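Local coordinates for inner membrane protein (Salmonella typhimurium LT2, PDB 2QJV) that probably isomerises a glucuronate-type sugar acid, as a metal-binding member of the KduI/IolB family, at the interface of chains A and B. Residues are numbered along the deposited sequence; one frame, centred on the assembly and turned at random. Chains: chain A/B, Uncharacterized IolB-like protein.

Contact 1: the interface of chains A and B. Residues chain A 194, 196, 236-237; chain B 259-260, 262-263.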
loop_
_atom_site.group_PDB
_atom_site.type_symbol
_atom_site.label_atom_id
_atom_site.label_comp_id
_atom_site.label_asym_id
_atom_site.label_seq_id
_atom_site.Cartn_x
_atom_site.Cartn_y
_atom_site.Cartn_z
ATOM N N PRO A 194 20.597 23.253 10.499
ATOM C CA PRO A 194 20.577 22.591 11.827
ATOM C C PRO A 194 20.089 21.134 11.729
ATOM O O PRO A 194 19.437 20.778 10.753
ATOM C CB PRO A 194 19.669 23.498 12.683
ATOM C CG PRO A 194 19.606 24.785 11.939
ATOM C CD PRO A 194 19.782 24.471 10.491
ATOM N N GLN A 196 17.736 19.120 12.977
ATOM C CA GLN A 196 16.338 18.647 12.990
ATOM C C GLN A 196 15.630 18.781 11.622
ATOM O O GLN A 196 14.444 18.465 11.502
ATOM C CB GLN A 196 15.487 19.340 14.082
ATOM C CG GLN A 196 15.120 20.810 13.832
ATOM C CD GLN A 196 16.168 21.814 14.267
ATOM O OE1 GLN A 196 17.367 21.514 14.340
ATOM N NE2 GLN A 196 15.708 23.034 14.573
ATOM N N GLY A 236 16.008 27.082 5.428
ATOM C CA GLY A 236 16.476 26.957 6.808
ATOM C C GLY A 236 17.352 25.764 7.102
ATOM O O GLY A 236 18.111 25.780 8.073
ATOM N N TYR A 237 17.293 24.736 6.254
ATOM C CA TYR A 237 18.067 23.508 6.455
ATOM C C TYR A 237 19.017 23.155 5.325
ATOM O O TYR A 237 18.616 22.652 4.266
ATOM C CB TYR A 237 17.136 22.329 6.729
ATOM C CG TYR A 237 16.336 22.539 7.986
ATOM C CD1 TYR A 237 16.958 22.492 9.238
ATOM C CD2 TYR A 237 14.961 22.769 7.942
ATOM C CE1 TYR A 237 16.239 22.677 10.393
ATOM C CE2 TYR A 237 14.229 22.987 9.136
ATOM C CZ TYR A 237 14.881 22.941 10.330
ATOM O OH TYR A 237 14.157 23.126 11.493
ATOM N N ASN B 259 9.435 22.276 15.888
ATOM C CA ASN B 259 10.839 22.103 15.437
ATOM C C ASN B 259 11.351 23.141 14.428
ATOM O O ASN B 259 12.556 23.388 14.349
ATOM C CB ASN B 259 11.058 20.670 14.880
ATOM C CG ASN B 259 11.396 19.652 15.990
ATOM O OD1 ASN B 259 11.493 20.001 17.167
ATOM N ND2 ASN B 259 11.627 18.411 15.603
ATOM N N HIS B 260 10.428 23.723 13.672
ATOM C CA HIS B 260 10.755 24.672 12.600
ATOM C C HIS B 260 10.270 26.113 12.837
ATOM O O HIS B 260 10.518 26.980 11.992
ATOM C CB HIS B 260 10.176 24.136 11.290
ATOM C CG HIS B 260 10.458 22.682 11.079
ATOM N ND1 HIS B 260 11.726 22.138 11.217
ATOM C CD2 HIS B 260 9.636 21.655 10.753
ATOM C CE1 HIS B 260 11.660 20.832 10.991
ATOM N NE2 HIS B 260 10.407 20.516 10.708
ATOM N N TRP B 262 11.406 28.444 14.700
ATOM C CA TRP B 262 12.577 29.374 14.700
ATOM C C TRP B 262 12.832 30.059 13.347
ATOM O O TRP B 262 13.536 31.066 13.304
ATOM C CB TRP B 262 13.913 28.678 15.135
ATOM C CG TRP B 262 14.401 27.652 14.069
ATOM C CD1 TRP B 262 13.998 26.347 13.951
ATOM C CD2 TRP B 262 15.318 27.882 12.962
ATOM N NE1 TRP B 262 14.605 25.763 12.862
ATOM C CE2 TRP B 262 15.410 26.673 12.236
ATOM C CE3 TRP B 262 16.066 28.983 12.526
ATOM C CZ2 TRP B 262 16.215 26.540 11.092
ATOM C CZ3 TRP B 262 16.875 28.846 11.391
ATOM C CH2 TRP B 262 16.938 27.628 10.689
ATOM N N ILE B 263 12.334 29.482 12.252
ATOM C CA ILE B 263 12.511 30.042 10.902
ATOM C C ILE B 263 11.719 31.368 10.759
ATOM O O ILE B 263 12.059 32.196 9.929
ATOM C CB ILE B 263 12.195 28.981 9.799
ATOM C CG1 ILE B 263 13.227 27.820 9.914
ATOM C CG2 ILE B 263 12.141 29.604 8.376
ATOM C CD1 ILE B 263 12.990 26.623 8.963
HETATM O O HOH W 1 12.059 17.907 12.732
#
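The phenol of A:Tyr237 meets B:His260 and B:Trp262 where a loop edge of one KduI/IolB-family subunit receives the 3-10 helix 258-263 of the other. Two hydrogen bonds converge on the phenolic oxygen. A:Tyr237 OH lies 2.6 Å from the imidazole ND1 of B:His260, at the edge of that ring and in its plane, with the direction of the bond not fixed by the coordinates. The indole NE1 of B:Trp262 donates to the same OH over 3.0 Å, nearly straight (164° at the hydrogen) and within the indole plane. If the phenol in turn donates to the imidazole, both bonds are satisfied together. The tyrosine and histidine rings stand edge-to-face, their planes 76° apart.

A second polar group lies beside this one. The amide NE2 of A:Gln196 donates to the backbone O of B:Asn259 at 3.2 Å, approaching nearly head-on to the carbonyl. Water 1 sits 2.7 Å from the backbone O of A:Gln196 and 2.9 Å from ND2 of B:Asn259, joining the chains once more.

The indole and the phenol share the apolar contact. With CG of B:Trp262 placed between its backbone N and carbonyl carbon (chi1 69°), the six-membered ring reaches A:Pro194, whose CG is 3.9 Å from CZ2. A polar atom, the backbone O of A:Gly236, lies in plane at the indole edge, while B:Ile263 lays CG1 over the indole face and sets CD1 3.8 Å from A:Tyr237 CE2.

Contact 2: the interface of chains A and B. Residues chain A 200, 232-234; chain B 200, 213, 232-233.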
loop_
_atom_site.group_PDB
_atom_site.type_symbol
_atom_site.label_atom_id
_atom_site.label_comp_id
_atom_site.label_asym_id
_atom_site.label_seq_id
_atom_site.Cartn_x
_atom_site.Cartn_y
_atom_site.Cartn_z
ATOM N N LEU A 200 13.277 16.675 0.736
ATOM C CA LEU A 200 12.377 15.810 -0.012
ATOM C C LEU A 200 13.143 15.247 -1.221
ATOM O O LEU A 200 13.634 16.001 -2.099
ATOM C CB LEU A 200 11.128 16.571 -0.446
ATOM C CG LEU A 200 10.308 17.198 0.712
ATOM C CD1 LEU A 200 9.141 18.040 0.191
ATOM C CD2 LEU A 200 9.806 16.127 1.697
ATOM N N ALA A 232 15.322 17.863 -3.257
ATOM C CA ALA A 232 14.791 19.216 -3.025
ATOM C C ALA A 232 14.985 19.584 -1.548
ATOM O O ALA A 232 14.418 18.957 -0.653
ATOM C CB ALA A 232 13.309 19.364 -3.458
ATOM N N THR A 233 15.807 20.590 -1.302
ATOM C CA THR A 233 16.049 21.070 0.051
ATOM C C THR A 233 14.984 22.124 0.459
ATOM O O THR A 233 14.307 22.724 -0.368
ATOM C CB THR A 233 17.521 21.630 0.251
ATOM O OG1 THR A 233 17.670 22.828 -0.475
ATOM C CG2 THR A 233 18.594 20.616 -0.176
ATOM N N ILE A 234 14.919 22.355 1.769
ATOM C CA ILE A 234 13.942 23.161 2.469
ATOM C C ILE A 234 14.601 24.373 3.126
ATOM O O ILE A 234 15.637 24.226 3.784
ATOM C CB ILE A 234 13.279 22.222 3.575
ATOM C CG1 ILE A 234 12.511 21.061 2.895
ATOM C CG2 ILE A 234 12.400 22.948 4.536
ATOM C CD1 ILE A 234 11.401 21.472 1.990
ATOM N N LEU B 200 7.427 19.417 -4.957
ATOM C CA LEU B 200 7.226 18.336 -4.017
ATOM C C LEU B 200 6.458 18.897 -2.802
ATOM O O LEU B 200 6.941 19.800 -2.148
ATOM C CB LEU B 200 8.551 17.700 -3.621
ATOM C CG LEU B 200 9.346 17.085 -4.783
ATOM C CD1 LEU B 200 10.686 16.578 -4.300
ATOM C CD2 LEU B 200 8.563 15.956 -5.475
ATOM N N CYS B 213 4.340 12.379 0.721
ATOM C CA CYS B 213 5.013 13.338 -0.151
ATOM C C CYS B 213 4.519 13.080 -1.583
ATOM O O CYS B 213 4.343 11.932 -1.983
ATOM C CB CYS B 213 6.554 13.255 -0.083
ATOM S SG CYS B 213 7.357 14.515 -1.125
ATOM N N ALA B 232 7.882 22.410 -1.510
ATOM C CA ALA B 232 9.279 22.571 -1.910
ATOM C C ALA B 232 9.316 22.687 -3.425
ATOM O O ALA B 232 8.957 21.751 -4.121
ATOM C CB ALA B 232 10.160 21.390 -1.419
ATOM N N THR B 233 9.706 23.856 -3.944
ATOM C CA THR B 233 9.830 24.075 -5.395
ATOM C C THR B 233 11.210 23.591 -5.861
ATOM O O THR B 233 12.129 23.349 -5.059
ATOM C CB THR B 233 9.614 25.546 -5.786
ATOM O OG1 THR B 233 10.631 26.320 -5.169
ATOM C CG2 THR B 233 8.234 26.010 -5.345
#
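A:Leu200 and B:Leu200, each on strand 198-204, interlock around the two-fold axis relating the chains and form the apolar centre of this strand-to-strand interface. Their side chains run past one another so that one methyl of each lies alongside the stem of the other: A:Leu200 CD1 is 3.9 Å from B:Leu200 CB, and the reverse pairing repeats that spacing. The same A:Leu200 CD1 also lies 3.7 Å from the backbone O of B:Leu200. In both leucines CG is anti to the carbonyl carbon (chi1 -58° in A:Leu200), which sends the branched end across the subunit boundary.

The alanines of strand 231-233 flank this pair. CB of B:Ala232 packs 3.9 Å from A:Leu200 CD1, and A:Ala232 CB meets B:Leu200 CD1 in the same way. A:Ile234 adds its terminal methyl, with CD1 3.6 Å from B:Ala232 CB. The alanine methyls thus meet the ends of the longer leucine and isoleucine branches.

On the opposite flank, B:Cys213 on strand 211-217 points its gamma sulfur SG towards the second leucine branch, SG lying 4.1 Å from A:Leu200 CD2. This cysteine takes part in an interchain disulfide, and the position of SG near the two-fold axis fits such a link to its twin.

Farther out, towards the polar rim, A:Thr233 brings its backbone O to 4.5 Å from B:Ala232 CB. By joining equivalent strands of two copies, the patch probably helps hold the subunits as a pair, with the disulfide able to reinforce the apolar association.

The C-alpha centres of contact 1 and contact 2 lie about 14 Å apart on the same two-fold symmetric interface. No residue is common to both, yet the chain A sides are close in sequence: A:Ala232 to A:Ile234 are followed, after one residue, by A:Gly236 and A:Tyr237, and A:Gln196 just precedes the strand carrying A:Leu200. Contact 2 gathers around the symmetry axis, whereas contact 1 lies farther from it and recurs with the chains exchanged. The apolar centre is thus flanked by two copies of the hydrogen-bonded patch, an arrangement likely to fix the relative orientation of this subunit pair within the deposited six-chain assembly.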